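Local coordinates for succinate-semialdehyde dehydrogenase (Streptococcus pyogenes MGAS1882, PDB 4OGD), which probably oxidises succinic semialdehyde to succinate, using NADP+ as the cofactor bound in its Rossmann-type domain, at residues 240-245 with 391-396. Sequence-based numbering, arbitrary orientation.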
loop_
_atom_site.group_PDB
_atom_site.type_symbol
_atom_site.label_atom_id
_atom_site.label_comp_id
_atom_site.label_asym_id
_atom_site.label_seq_id
_atom_site.Cartn_x
_atom_site.Cartn_y
_atom_site.Cartn_z
ATOM N N ASP A 240 1.576 -19.191 31.709
ATOM C CA ASP A 240 1.610 -19.934 32.966
ATOM C C ASP A 240 0.249 -20.460 33.422
ATOM O O ASP A 240 0.167 -21.284 34.338
ATOM C CB ASP A 240 2.285 -19.100 34.072
ATOM C CG ASP A 240 1.573 -17.779 34.354
ATOM O OD1 ASP A 240 0.504 -17.507 33.772
ATOM O OD2 ASP A 240 2.089 -16.997 35.179
ATOM N N ASP A 241 -0.819 -19.988 32.783
ATOM C CA ASP A 241 -2.175 -20.424 33.117
ATOM C C ASP A 241 -2.868 -21.127 31.946
ATOM O O ASP A 241 -4.098 -21.162 31.871
ATOM C CB ASP A 241 -3.024 -19.247 33.612
ATOM C CG ASP A 241 -3.045 -18.087 32.639
ATOM O OD1 ASP A 241 -2.551 -18.255 31.501
ATOM O OD2 ASP A 241 -3.560 -17.003 33.007
ATOM N N ALA A 242 -2.074 -21.678 31.033
ATOM C CA ALA A 242 -2.615 -22.422 29.895
ATOM C C ALA A 242 -3.435 -23.625 30.349
ATOM O O ALA A 242 -3.107 -24.264 31.347
ATOM C CB ALA A 242 -1.497 -22.876 28.974
ATOM N N ASP A 243 -4.498 -23.920 29.607
ATOM C CA ASP A 243 -5.263 -25.150 29.798
ATOM C C ASP A 243 -4.597 -26.239 28.963
ATOM O O ASP A 243 -4.681 -26.224 27.734
ATOM C CB ASP A 243 -6.716 -24.939 29.356
ATOM C CG ASP A 243 -7.601 -26.159 29.606
ATOM O OD1 ASP A 243 -7.150 -27.300 29.381
ATOM O OD2 ASP A 243 -8.764 -25.968 30.018
ATOM N N TRP A 244 -3.944 -27.188 29.629
ATOM C CA TRP A 244 -3.136 -28.195 28.943
ATOM C C TRP A 244 -3.953 -29.285 28.244
ATOM O O TRP A 244 -3.469 -29.938 27.317
ATOM C CB TRP A 244 -2.107 -28.790 29.910
ATOM C CG TRP A 244 -0.955 -27.865 30.093
ATOM C CD1 TRP A 244 -0.956 -26.683 30.777
ATOM C CD2 TRP A 244 0.353 -28.007 29.531
ATOM N NE1 TRP A 244 0.282 -26.089 30.689
ATOM C CE2 TRP A 244 1.102 -26.883 29.930
ATOM C CE3 TRP A 244 0.964 -28.975 28.729
ATOM C CZ2 TRP A 244 2.435 -26.705 29.556
ATOM C CZ3 TRP A 244 2.286 -28.801 28.366
ATOM C CH2 TRP A 244 3.008 -27.676 28.778
ATOM N N ASP A 245 -5.194 -29.470 28.678
ATOM C CA ASP A 245 -6.098 -30.403 28.007
ATOM C C ASP A 245 -6.489 -29.832 26.653
ATOM O O ASP A 245 -6.453 -30.519 25.629
ATOM C CB ASP A 245 -7.358 -30.623 28.850
ATOM C CG ASP A 245 -7.113 -31.527 30.044
ATOM O OD1 ASP A 245 -6.504 -32.602 29.861
ATOM O OD2 ASP A 245 -7.527 -31.162 31.166
ATOM N N THR A 391 -0.039 -17.531 18.379
ATOM C CA THR A 391 -1.055 -18.030 19.293
ATOM C C THR A 391 -0.698 -17.648 20.708
ATOM O O THR A 391 0.473 -17.685 21.074
ATOM C CB THR A 391 -1.139 -19.558 19.204
ATOM O OG1 THR A 391 -1.696 -19.929 17.938
ATOM C CG2 THR A 391 -1.998 -20.152 20.337
ATOM N N ILE A 392 -1.696 -17.250 21.490
ATOM C CA ILE A 392 -1.503 -17.106 22.929
ATOM C C ILE A 392 -2.397 -18.125 23.623
ATOM O O ILE A 392 -3.618 -18.122 23.423
ATOM C CB ILE A 392 -1.865 -15.698 23.443
ATOM C CG1 ILE A 392 -1.139 -14.597 22.661
ATOM C CG2 ILE A 392 -1.577 -15.605 24.941
ATOM C CD1 ILE A 392 0.371 -14.691 22.700
ATOM N N PHE A 393 -1.782 -19.006 24.412
ATOM C CA PHE A 393 -2.518 -20.024 25.155
ATOM C C PHE A 393 -2.593 -19.660 26.630
ATOM O O PHE A 393 -1.580 -19.648 27.338
ATOM C CB PHE A 393 -1.899 -21.414 24.955
ATOM C CG PHE A 393 -2.895 -22.438 24.527
ATOM C CD1 PHE A 393 -3.653 -23.119 25.469
ATOM C CD2 PHE A 393 -3.119 -22.681 23.182
ATOM C CE1 PHE A 393 -4.589 -24.046 25.079
ATOM C CE2 PHE A 393 -4.056 -23.606 22.785
ATOM C CZ PHE A 393 -4.797 -24.287 23.739
ATOM N N SER A 394 -3.806 -19.345 27.077
ATOM C CA SER A 394 -4.054 -18.881 28.435
ATOM C C SER A 394 -5.518 -19.077 28.806
ATOM O O SER A 394 -6.412 -18.773 28.012
ATOM C CB SER A 394 -3.692 -17.401 28.564
ATOM O OG SER A 394 -4.095 -16.892 29.832
ATOM N N SER A 395 -5.769 -19.572 30.015
ATOM C CA SER A 395 -7.146 -19.785 30.459
ATOM C C SER A 395 -7.797 -18.507 30.981
ATOM O O SER A 395 -8.977 -18.503 31.331
ATOM C CB SER A 395 -7.212 -20.876 31.529
ATOM O OG SER A 395 -6.493 -20.486 32.682
ATOM N N ASN A 396 -7.033 -17.421 31.051
ATOM C CA ASN A 396 -7.604 -16.142 31.449
ATOM C C ASN A 396 -7.700 -15.240 30.230
ATOM O O ASN A 396 -6.681 -14.891 29.637
ATOM C CB ASN A 396 -6.766 -15.485 32.546
ATOM C CG ASN A 396 -7.385 -14.196 33.053
ATOM O OD1 ASN A 396 -7.302 -13.150 32.408
ATOM N ND2 ASN A 396 -8.018 -14.265 34.218
#
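Asp241 O is gripped twice by Ser395, once through the backbone and once through the side chain. Ser395 OG donates to Asp241 O from 2.6 Å, in the plane of the carbonyl. Ser395 N, 3.0 Å from Asp241 O, comes instead from above that plane. The hydroxyl can join the amide at one oxygen because chi1 of 63° holds OG between the backbone N and the carbonyl carbon of its own residue.

A second clasp uses the side chain of Asp241. Ser394 OG donates to Asp241 OD1 at 2.7 Å, meeting the carboxylate from above its plane. With OG anti to its backbone N (chi1 172°), beside the carbonyl carbon, the Ser394 hydroxyl reaches both this carboxylate and the amide of Asn396. Ser394 OG accepts from Asn396 N at 3.2 Å, closing an ST turn. The one hydroxyl therefore serves as donor to the carboxylate and acceptor for the backbone N of Asn396, the N-cap residue of helix 397-406. Asp241 OD2 lies 3.6 Å from Asn396 CB and is hydrogen-bonded to His399 ND1, while Asn396 OD1 caps the same helix at His399 N.

Beyond the polar pairs, Ala242 CB sits at the edge of the Phe393 ring, 4.1 Å from CD1, and Asp243 O approaches CE1 of that ring obliquely. The ring also packs on Leu247 and Val250 of helix 244-256, whose start is capped by Asp243 OD1 through Gln246 N and, weakly, Asp245 N.

Strands 235-238 and 391-393 are parallel neighbours in a mixed sheet. The bonds tie together the two strand-to-helix loops at their C-terminal ends, the topology of an alpha/beta domain, here in the aldehyde dehydrogenase fold.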